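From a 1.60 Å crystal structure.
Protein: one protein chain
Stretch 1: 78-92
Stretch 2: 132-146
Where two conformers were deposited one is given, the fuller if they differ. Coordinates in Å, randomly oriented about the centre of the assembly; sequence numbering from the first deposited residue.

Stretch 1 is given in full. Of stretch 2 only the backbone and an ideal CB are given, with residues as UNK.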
ATOM      1  N   GLY A  78      -2.044  10.826  18.833  1.00 18.08           N
ATOM      2  CA  GLY A  78      -2.852   9.826  18.188  1.00 17.53           C
ATOM      3  C   GLY A  78      -2.285   9.422  16.846  1.00 16.74           C
ATOM      4  O   GLY A  78      -1.404  10.063  16.276  1.00 18.10           O
ATOM      5  N   GLN A  79      -2.828   8.344  16.336  1.00 15.41           N
ATOM      6  CA  GLN A  79      -2.478   7.838  15.013  1.00 15.26           C
ATOM      7  C   GLN A  79      -3.690   7.100  14.471  1.00 14.56           C
ATOM      8  O   GLN A  79      -4.324   6.354  15.209  1.00 15.80           O
ATOM      9  CB  GLN A  79      -1.320   6.845  15.113  1.00 16.12           C
ATOM     10  CG  GLN A  79      -0.877   6.272  13.765  1.00 19.21           C
ATOM     11  CD  GLN A  79       0.045   5.100  13.921  1.00 22.11           C
ATOM     12  OE1 GLN A  79      -0.411   3.984  14.181  1.00 25.01           O
ATOM     13  NE2 GLN A  79       1.346   5.336  13.777  1.00 24.76           N
ATOM     14  N   ALA A  80      -3.997   7.321  13.209  1.00 12.53           N
ATOM     15  CA  ALA A  80      -5.006   6.539  12.511  1.00 11.42           C
ATOM     16  C   ALA A  80      -4.311   5.623  11.520  1.00 11.61           C
ATOM     17  O   ALA A  80      -3.245   5.943  11.037  1.00 12.31           O
ATOM     18  CB  ALA A  80      -5.918   7.442  11.776  1.00 12.02           C
ATOM     19  N   LYS A  81      -4.936   4.490  11.239  1.00 11.54           N
ATOM     20  CA  LYS A  81      -4.330   3.469  10.380  1.00 12.24           C
ATOM     21  C   LYS A  81      -5.357   2.954   9.390  1.00 11.07           C
ATOM     22  O   LYS A  81      -6.530   2.807   9.717  1.00 11.05           O
ATOM     23  CB  LYS A  81      -3.843   2.260  11.209  1.00 14.09           C
ATOM     24  CG  LYS A  81      -2.600   2.457  11.993  1.00 19.51           C
ATOM     25  CD  LYS A  81      -2.183   1.091  12.622  1.00 24.87           C
ATOM     26  CE  LYS A  81      -0.701   0.870  12.484  1.00 28.52           C
ATOM     27  NZ  LYS A  81       0.066   2.121  12.737  1.00 31.36           N
ATOM     28  N   TYR A  82      -4.883   2.619   8.202  1.00  9.46           N
ATOM     29  CA  TYR A  82      -5.695   2.083   7.117  1.00  9.59           C
ATOM     30  C   TYR A  82      -4.989   0.834   6.659  1.00  9.51           C
ATOM     31  O   TYR A  82      -3.904   0.897   6.089  1.00  9.88           O
ATOM     32  CB  TYR A  82      -5.792   3.165   6.040  1.00  8.95           C
ATOM     33  CG  TYR A  82      -6.848   3.008   4.972  1.00  9.25           C
ATOM     34  CD1 TYR A  82      -6.615   2.207   3.878  1.00  8.34           C
ATOM     35  CD2 TYR A  82      -8.064   3.671   5.053  1.00 10.04           C
ATOM     36  CE1 TYR A  82      -7.566   2.063   2.871  1.00  8.40           C
ATOM     37  CE2 TYR A  82      -9.011   3.550   4.068  1.00 10.02           C
ATOM     38  CZ  TYR A  82      -8.755   2.745   2.956  1.00  8.85           C
ATOM     39  OH  TYR A  82      -9.700   2.672   1.968  1.00 10.24           O
ATOM     40  N   VAL A  83      -5.606  -0.309   6.930  1.00  8.60           N
ATOM     41  CA  VAL A  83      -4.961  -1.609   6.830  1.00  9.09           C
ATOM     42  C   VAL A  83      -5.640  -2.530   5.833  1.00  9.22           C
ATOM     43  O   VAL A  83      -6.864  -2.628   5.804  1.00  9.28           O
ATOM     44  CB  VAL A  83      -4.749  -2.279   8.204  0.50  9.61           C
ATOM     45  CG1 VAL A  83      -6.054  -2.630   8.871  0.50  9.74           C
ATOM     46  CG2 VAL A  83      -3.841  -3.504   8.088  0.50 10.31           C
ATOM     47  N   THR A  84      -4.824  -3.258   5.053  1.00  8.95           N
ATOM     48  CA  THR A  84      -5.345  -4.272   4.159  1.00  8.45           C
ATOM     49  C   THR A  84      -4.405  -5.454   4.045  1.00  7.82           C
ATOM     50  O   THR A  84      -3.216  -5.342   4.349  1.00  9.16           O
ATOM     51  CB  THR A  84      -5.624  -3.638   2.774  1.00  8.51           C
ATOM     52  OG1 THR A  84      -6.462  -4.489   2.014  1.00  8.55           O
ATOM     53  CG2 THR A  84      -4.382  -3.474   1.926  1.00  9.26           C
ATOM     54  N   CYS A  85      -4.930  -6.606   3.665  1.00  7.58           N
ATOM     55  CA  CYS A  85      -4.082  -7.779   3.443  1.00  8.18           C
ATOM     56  C   CYS A  85      -3.888  -7.991   1.957  1.00  7.78           C
ATOM     57  O   CYS A  85      -4.851  -8.156   1.211  1.00  8.80           O
ATOM     58  CB  CYS A  85      -4.686  -9.004   4.095  1.00  8.58           C
ATOM     59  SG  CYS A  85      -3.791 -10.542   3.741  1.00  9.77           S
ATOM     60  N   VAL A  86      -2.635  -7.897   1.535  1.00  8.07           N
ATOM     61  CA  VAL A  86      -2.291  -7.940   0.098  1.00  8.77           C
ATOM     62  C   VAL A  86      -1.885  -9.339  -0.361  1.00  9.19           C
ATOM     63  O   VAL A  86      -1.776  -9.598  -1.563  1.00 11.05           O
ATOM     64  CB  VAL A  86      -1.235  -6.925  -0.285  1.00  8.57           C
ATOM     65  CG1 VAL A  86      -1.741  -5.481  -0.071  1.00  9.68           C
ATOM     66  CG2 VAL A  86       0.062  -7.168   0.437  1.00  9.49           C
ATOM     67  N   ARG A  87      -1.643 -10.244   0.576  1.00  9.30           N
ATOM     68  CA  ARG A  87      -1.323 -11.633   0.260  1.00  9.30           C
ATOM     69  C   ARG A  87      -1.714 -12.493   1.428  1.00  9.43           C
ATOM     70  O   ARG A  87      -1.369 -12.185   2.569  1.00 10.55           O
ATOM     71  CB  ARG A  87       0.164 -11.780  -0.015  1.00 10.19           C
ATOM     72  CG  ARG A  87       0.661 -13.184  -0.325  1.00 14.38           C
ATOM     73  CD  ARG A  87       2.168 -13.175  -0.243  1.00 20.11           C
ATOM     74  NE  ARG A  87       2.852 -14.258  -0.889  1.00 25.32           N
ATOM     75  CZ  ARG A  87       4.155 -14.215  -1.269  1.00 26.34           C
ATOM     76  NH1 ARG A  87       4.975 -13.109  -1.081  1.00 21.52           N
ATOM     77  NH2 ARG A  87       4.643 -15.302  -1.861  1.00 29.79           N
ATOM     78  N   GLY A  88      -2.407 -13.572   1.162  1.00  8.77           N
ATOM     79  CA  GLY A  88      -2.814 -14.460   2.216  1.00  9.19           C
ATOM     80  C   GLY A  88      -4.098 -14.014   2.884  1.00  9.18           C
ATOM     81  O   GLY A  88      -4.988 -13.429   2.254  1.00  9.47           O
ATOM     82  N   ALA A  89      -4.210 -14.349   4.166  1.00  9.12           N
ATOM     83  CA  ALA A  89      -5.403 -14.041   4.927  1.00  9.18           C
ATOM     84  C   ALA A  89      -5.057 -13.821   6.387  1.00  9.71           C
ATOM     85  O   ALA A  89      -4.235 -14.534   6.958  1.00  9.63           O
ATOM     86  CB  ALA A  89      -6.451 -15.178   4.806  1.00  9.53           C
ATOM     87  N   VAL A  90      -5.712 -12.842   6.992  1.00  9.50           N
ATOM     88  CA  VAL A  90      -5.548 -12.581   8.428  1.00 10.16           C
ATOM     89  C   VAL A  90      -6.901 -12.378   9.074  1.00 10.79           C
ATOM     90  O   VAL A  90      -7.873 -11.984   8.421  1.00 10.04           O
ATOM     91  CB  VAL A  90      -4.652 -11.375   8.805  1.00 11.77           C
ATOM     92  CG1 VAL A  90      -3.294 -11.442   8.097  1.00 11.41           C
ATOM     93  CG2 VAL A  90      -5.361 -10.035   8.622  1.00 13.03           C
ATOM     94  N   PHE A  91      -6.963 -12.712  10.361  1.00 11.19           N
ATOM     95  CA  PHE A  91      -8.057 -12.302  11.199  1.00 11.33           C
ATOM     96  C   PHE A  91      -7.607 -10.996  11.843  1.00 10.72           C
ATOM     97  O   PHE A  91      -6.714 -10.991  12.702  1.00 11.99           O
ATOM     98  CB  PHE A  91      -8.329 -13.388  12.233  1.00 12.21           C
ATOM     99  CG  PHE A  91      -9.513 -13.111  13.128  1.00 14.08           C
ATOM    100  CD1 PHE A  91     -10.796 -13.126  12.606  1.00 17.64           C
ATOM    101  CD2 PHE A  91      -9.334 -12.850  14.493  1.00 18.47           C
ATOM    102  CE1 PHE A  91     -11.919 -12.903  13.439  1.00 21.84           C
ATOM    103  CE2 PHE A  91     -10.442 -12.666  15.338  1.00 19.59           C
ATOM    104  CZ  PHE A  91     -11.727 -12.672  14.796  1.00 20.87           C
ATOM    105  N   ASP A  92      -8.206  -9.895  11.424  1.00 10.26           N
ATOM    106  CA  ASP A  92      -7.811  -8.562  11.866  1.00 10.49           C
ATOM    107  C   ASP A  92      -8.728  -8.087  12.977  1.00 10.46           C
ATOM    108  O   ASP A  92      -9.950  -8.190  12.876  1.00 11.32           O
ATOM    109  CB  ASP A  92      -7.909  -7.596  10.684  1.00 10.94           C
ATOM    110  CG  ASP A  92      -7.311  -6.271  11.002  1.00 12.61           C
ATOM    111  OD1 ASP A  92      -6.060  -6.193  10.898  1.00 13.61           O
ATOM    112  OD2 ASP A  92      -7.999  -5.310  11.429  1.00 15.82           O
ATOM    113  N   UNK A 132      -2.327 -14.262  11.540  1.00 12.84           N
ATOM    114  CA  UNK A 132      -2.215 -14.847  10.211  1.00 13.73           C
ATOM    115  C   UNK A 132      -2.946 -16.188  10.149  1.00 13.78           C
ATOM    116  O   UNK A 132      -2.672 -17.070  10.956  1.00 14.86           O
ATOM    117  CB  UNK A 132      -0.744 -15.024   9.828  1.00 13.73           C
ATOM    118  N   UNK A 133      -3.862 -16.323   9.194  1.00 13.99           N
ATOM    119  CA  UNK A 133      -4.630 -17.539   8.959  1.00 15.37           C
ATOM    120  C   UNK A 133      -3.911 -18.404   7.934  1.00 16.60           C
ATOM    121  O   UNK A 133      -3.825 -19.648   8.071  1.00 17.53           O
ATOM    122  CB  UNK A 133      -6.048 -17.208   8.488  1.00 15.37           C
ATOM    123  N   UNK A 134      -3.385 -17.758   6.902  1.00 15.75           N
ATOM    124  CA  UNK A 134      -2.649 -18.463   5.863  1.00 16.88           C
ATOM    125  C   UNK A 134      -1.283 -18.812   6.359  1.00 17.82           C
ATOM    126  O   UNK A 134      -0.817 -18.315   7.360  1.00 19.01           O
ATOM    127  CB  UNK A 134      -2.554 -17.629   4.584  1.00 16.88           C
ATOM    128  N   UNK A 135      -0.609 -19.696   5.652  1.00 19.64           N
ATOM    129  CA  UNK A 135       0.685 -20.143   6.116  1.00 20.72           C
ATOM    130  C   UNK A 135       1.590 -18.929   6.345  1.00 19.82           C
ATOM    131  O   UNK A 135       2.320 -18.871   7.332  1.00 19.93           O
ATOM    132  CB  UNK A 135       1.312 -21.115   5.115  1.00 20.72           C
ATOM    133  N   UNK A 136       1.535 -17.977   5.434  1.00 18.86           N
ATOM    134  CA  UNK A 136       2.127 -16.644   5.648  1.00 18.87           C
ATOM    135  C   UNK A 136       1.132 -15.623   5.151  1.00 16.85           C
ATOM    136  O   UNK A 136       0.380 -15.934   4.245  1.00 17.57           O
ATOM    137  CB  UNK A 136       3.472 -16.491   4.936  1.00 18.87           C
ATOM    138  N   UNK A 137       1.188 -14.400   5.686  1.00 13.67           N
ATOM    139  CA  UNK A 137       0.246 -13.322   5.299  1.00 11.75           C
ATOM    140  C   UNK A 137       0.949 -11.974   5.307  1.00 10.83           C
ATOM    141  O   UNK A 137       1.757 -11.707   6.181  1.00 10.57           O
ATOM    142  CB  UNK A 137      -0.959 -13.285   6.241  1.00 11.75           C
ATOM    143  N   UNK A 138       0.620 -11.119   4.341  1.00 10.29           N
ATOM    144  CA  UNK A 138       1.237  -9.815   4.210  1.00  9.42           C
ATOM    145  C   UNK A 138       0.197  -8.706   4.359  1.00  9.91           C
ATOM    146  O   UNK A 138      -0.773  -8.659   3.598  1.00  9.17           O
ATOM    147  CB  UNK A 138       1.953  -9.699   2.863  1.00  9.42           C
ATOM    148  N   UNK A 139       0.391  -7.847   5.353  1.00  9.92           N
ATOM    149  CA  UNK A 139      -0.451  -6.689   5.591  1.00 10.79           C
ATOM    150  C   UNK A 139       0.262  -5.447   5.093  1.00 11.05           C
ATOM    151  O   UNK A 139       1.484  -5.342   5.196  1.00 11.42           O
ATOM    152  CB  UNK A 139      -0.804  -6.558   7.074  1.00 10.79           C
ATOM    153  N   UNK A 140      -0.507  -4.522   4.515  1.00 11.31           N
ATOM    154  CA  UNK A 140      -0.034  -3.214   4.136  1.00 11.53           C
ATOM    155  C   UNK A 140      -0.809  -2.182   4.941  1.00 12.05           C
ATOM    156  O   UNK A 140      -2.044  -2.292   5.069  1.00 12.48           O
ATOM    157  CB  UNK A 140      -0.186  -2.982   2.631  1.00 11.53           C
ATOM    158  N   UNK A 141      -0.113  -1.213   5.513  1.00 11.87           N
ATOM    159  CA  UNK A 141      -0.707  -0.244   6.422  1.00 13.08           C
ATOM    160  C   UNK A 141      -0.340   1.141   5.930  1.00 12.28           C
ATOM    161  O   UNK A 141       0.823   1.387   5.597  1.00 12.31           O
ATOM    162  CB  UNK A 141      -0.241  -0.462   7.863  1.00 13.08           C
ATOM    163  N   UNK A 142      -1.313   2.035   5.884  1.00 10.35           N
ATOM    164  CA  UNK A 142      -1.073   3.462   5.722  1.00 10.54           C
ATOM    165  C   UNK A 142      -1.413   4.144   7.043  1.00 11.35           C
ATOM    166  O   UNK A 142      -2.495   3.900   7.609  1.00 13.95           O
ATOM    167  CB  UNK A 142      -1.894   4.041   4.568  1.00 10.54           C
ATOM    168  N   UNK A 143      -0.481   4.937   7.555  1.00 10.83           N
ATOM    169  CA  UNK A 143      -0.625   5.550   8.888  1.00 11.89           C
ATOM    170  C   UNK A 143      -0.556   7.061   8.773  1.00 11.44           C
ATOM    171  O   UNK A 143       0.212   7.590   7.978  1.00 10.89           O
ATOM    172  CB  UNK A 143       0.456   5.044   9.846  1.00 11.89           C
ATOM    173  N   UNK A 144      -1.328   7.737   9.627  1.00 11.12           N
ATOM    174  CA  UNK A 144      -1.360   9.195   9.675  1.00 12.15           C
ATOM    175  C   UNK A 144      -0.240   9.830  10.488  1.00 12.62           C
ATOM    176  O   UNK A 144      -0.135  11.043  10.521  1.00 14.73           O
ATOM    177  CB  UNK A 144      -2.705   9.650  10.246  1.00 12.15           C
ATOM    178  N   UNK A 145       0.563   9.046  11.179  1.00 12.97           N
ATOM    179  CA  UNK A 145       1.737   9.555  11.873  1.00 14.41           C
ATOM    180  C   UNK A 145       2.910   8.628  11.726  1.00 15.01           C
ATOM    181  O   UNK A 145       2.756   7.429  11.454  1.00 16.13           O
ATOM    182  CB  UNK A 145       1.433   9.774  13.356  1.00 14.41           C
ATOM    183  N   UNK A 146       4.101   9.178  11.899  1.00 15.43           N
ATOM    184  CA  UNK A 146       5.298   8.360  11.806  1.00 16.63           C
ATOM    185  C   UNK A 146       5.583   7.670  13.123  1.00 17.55           C
ATOM    186  O   UNK A 146       5.100   8.083  14.199  1.00 18.26           O
ATOM    187  CB  UNK A 146       6.498   9.209  11.383  1.00 16.63           C
TER

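Position 132 pairs with Val90, CA to CA 4.4 Å. Its CB lies 4.7 Å from Val90 CG1, so a small or medium apolar side chain could suit. The residue is Ala132, which adds little beyond its backbone.

At 133 the CB points toward stretch 1, 3.6 Å from Ala89 O. The backbone NH takes that oxygen (N to Ala89 O, 2.9 Å). Ala89, Val90 and Phe91 offer an apolar strip, which favours a long aliphatic chain. It is Ile133.

Position 134 also points toward stretch 1, with its CB 3.7 Å from Ala89 N. A small acceptor such as Ser, Thr, Asn or Asp would fit that NH. It is Ser134, chi1 p. Ala89 N donates to Ser134 OG (3.0 Å), and Ser134 OG donates to the backbone O of 136 (2.6 Å). Gly88 leaves the room: a CB there would clash with this hydroxyl.

Positions 135 and 136 have nothing of stretch 1 within 5.5 Å of the CB. Many residues would do; they are Asp135 and Glu136.

The CB of 137 is 3.5 Å from Val90 CG1 and 3.6 Å from Ala89 O. This close fit favours a small residue. It is Ala137, whose CB packs on Val90 CG1.

Position 138 sits at a bulge: Val86 N donates to its O (2.9 Å), and its N donates to Arg87 O (2.9 Å). Its CB lies 4.0 Å from both Arg87 CB and Val86 CG2. A branched residue, Val, Ile or Thr, would suit. It is Thr138. Its CG2 meets Val86 CG2 at 3.7 Å, and a water joins Thr138 OG1 (2.7 Å) to Arg87 NH1 (2.9 Å).

At 139 the CB shares a face with Val83, Cys85 and Val90, which calls for a sizeable apolar side chain. It is Leu139 (m, t). Its CD2 touches Cys85 CB at 3.5 Å and Val90 CG2 at 3.8 Å.

Position 140 pairs with Thr84 through two backbone hydrogen bonds. Its CB is 4.0 Å from Val86 CG1, so Ala, Val, Cys or Thr could fit. It is Cys140.

The CB of 141 is 4.7 Å from Val83 CG2 and 4.8 Å from Lys81 CE. A large, mostly apolar side chain could cover both. It is Tyr141; its CD2 lies 3.8 Å from Val83 CG2 and 4.0 Å from Lys81 CE.

Position 142 is beside Tyr82, so an apolar residue fits. It is Leu142, its CB 4.2 Å from Tyr82 CB.

At 143, Lys81 NZ is 4.1 Å from the CB, inviting Ser, Thr, Asp or Asn. It is Ser143: Lys81 NZ donates to Ser143 OG (3.1 Å).

At 144 the CB points sideways, yet Ala80 N is an available donor. A short acceptor would serve. It is Ser144, and Ala80 N donates to Ser144 OG (2.9 Å).

Position 145 has room for a CB, so glycine is not required. It is Gly145; Gln79 NE2 makes a weak hydrogen bond to Gly145 O (3.4 Å).

Position 146 points away. It is Thr146.

Stretch 2, residues 132-146: AISDEATLCYLSSGT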
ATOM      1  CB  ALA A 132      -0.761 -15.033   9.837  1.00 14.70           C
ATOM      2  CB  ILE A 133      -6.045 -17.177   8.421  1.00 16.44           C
ATOM      3  CG1 ILE A 133      -6.884 -16.442   9.455  1.00 17.58           C
ATOM      4  CG2 ILE A 133      -6.760 -18.428   7.918  1.00 16.59           C
ATOM      5  CD1 ILE A 133      -8.134 -15.758   8.811  1.00 17.40           C
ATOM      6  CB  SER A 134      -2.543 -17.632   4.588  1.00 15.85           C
ATOM      7  OG  SER A 134      -2.076 -16.330   4.841  1.00 14.19           O
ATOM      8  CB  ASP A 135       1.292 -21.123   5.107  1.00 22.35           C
ATOM      9  CG  ASP A 135       0.612 -22.495   5.151  1.00 26.59           C
ATOM     10  OD1 ASP A 135      -0.041 -22.842   6.178  1.00 29.61           O
ATOM     11  OD2 ASP A 135       0.663 -23.266   4.180  1.00 31.55           O
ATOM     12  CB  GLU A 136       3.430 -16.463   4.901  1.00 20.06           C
ATOM     13  CG  GLU A 136       4.522 -17.461   5.333  1.00 25.28           C
ATOM     14  CD  GLU A 136       5.949 -17.027   4.998  1.00 30.99           C
ATOM     15  OE1 GLU A 136       6.136 -16.141   4.121  1.00 33.39           O
ATOM     16  OE2 GLU A 136       6.899 -17.596   5.628  1.00 33.95           O
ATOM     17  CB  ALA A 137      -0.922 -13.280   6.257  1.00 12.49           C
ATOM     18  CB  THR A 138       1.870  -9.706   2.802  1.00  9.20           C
ATOM     19  OG1 THR A 138       2.801 -10.792   2.597  1.00 10.63           O
ATOM     20  CG2 THR A 138       2.672  -8.408   2.669  1.00  9.81           C
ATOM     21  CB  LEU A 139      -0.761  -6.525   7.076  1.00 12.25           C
ATOM     22  CG  LEU A 139      -1.616  -7.610   7.660  1.00 13.73           C
ATOM     23  CD1 LEU A 139      -1.908  -7.231   9.098  1.00 16.35           C
ATOM     24  CD2 LEU A 139      -2.873  -7.763   6.863  1.00 16.77           C
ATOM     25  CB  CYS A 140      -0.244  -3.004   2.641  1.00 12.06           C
ATOM     26  SG  CYS A 140       0.391  -1.446   2.024  1.00 15.89           S
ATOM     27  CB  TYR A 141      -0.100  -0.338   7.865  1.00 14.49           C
ATOM     28  CG  TYR A 141       0.072  -1.674   8.527  1.00 17.58           C
ATOM     29  CD1 TYR A 141       1.032  -2.560   8.083  1.00 21.01           C
ATOM     30  CD2 TYR A 141      -0.668  -2.012   9.650  1.00 24.38           C
ATOM     31  CE1 TYR A 141       1.250  -3.775   8.716  1.00 25.22           C
ATOM     32  CE2 TYR A 141      -0.463  -3.230  10.299  1.00 25.44           C
ATOM     33  CZ  TYR A 141       0.492  -4.104   9.819  1.00 27.41           C
ATOM     34  OH  TYR A 141       0.718  -5.331  10.429  1.00 32.07           O
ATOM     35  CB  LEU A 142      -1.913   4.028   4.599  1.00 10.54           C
ATOM     36  CG  LEU A 142      -1.939   3.225   3.292  1.00 11.30           C
ATOM     37  CD1 LEU A 142      -2.857   3.895   2.274  1.00 12.86           C
ATOM     38  CD2 LEU A 142      -0.555   3.068   2.719  1.00 11.76           C
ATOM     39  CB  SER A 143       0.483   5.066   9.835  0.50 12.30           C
ATOM     40  OG  SER A 143       0.425   3.654  10.062  0.50 12.82           O
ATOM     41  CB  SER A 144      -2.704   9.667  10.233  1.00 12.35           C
ATOM     42  OG  SER A 144      -2.785   9.394  11.642  1.00 14.05           O
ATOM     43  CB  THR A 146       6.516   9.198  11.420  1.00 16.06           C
ATOM     44  OG1 THR A 146       6.665  10.304  12.319  1.00 18.91           O
ATOM     45  CG2 THR A 146       6.354   9.786  10.023  1.00 15.50           C
TER
HETATM   46  O   HOH W   1       4.420 -10.636   0.394  1.00 13.29           O
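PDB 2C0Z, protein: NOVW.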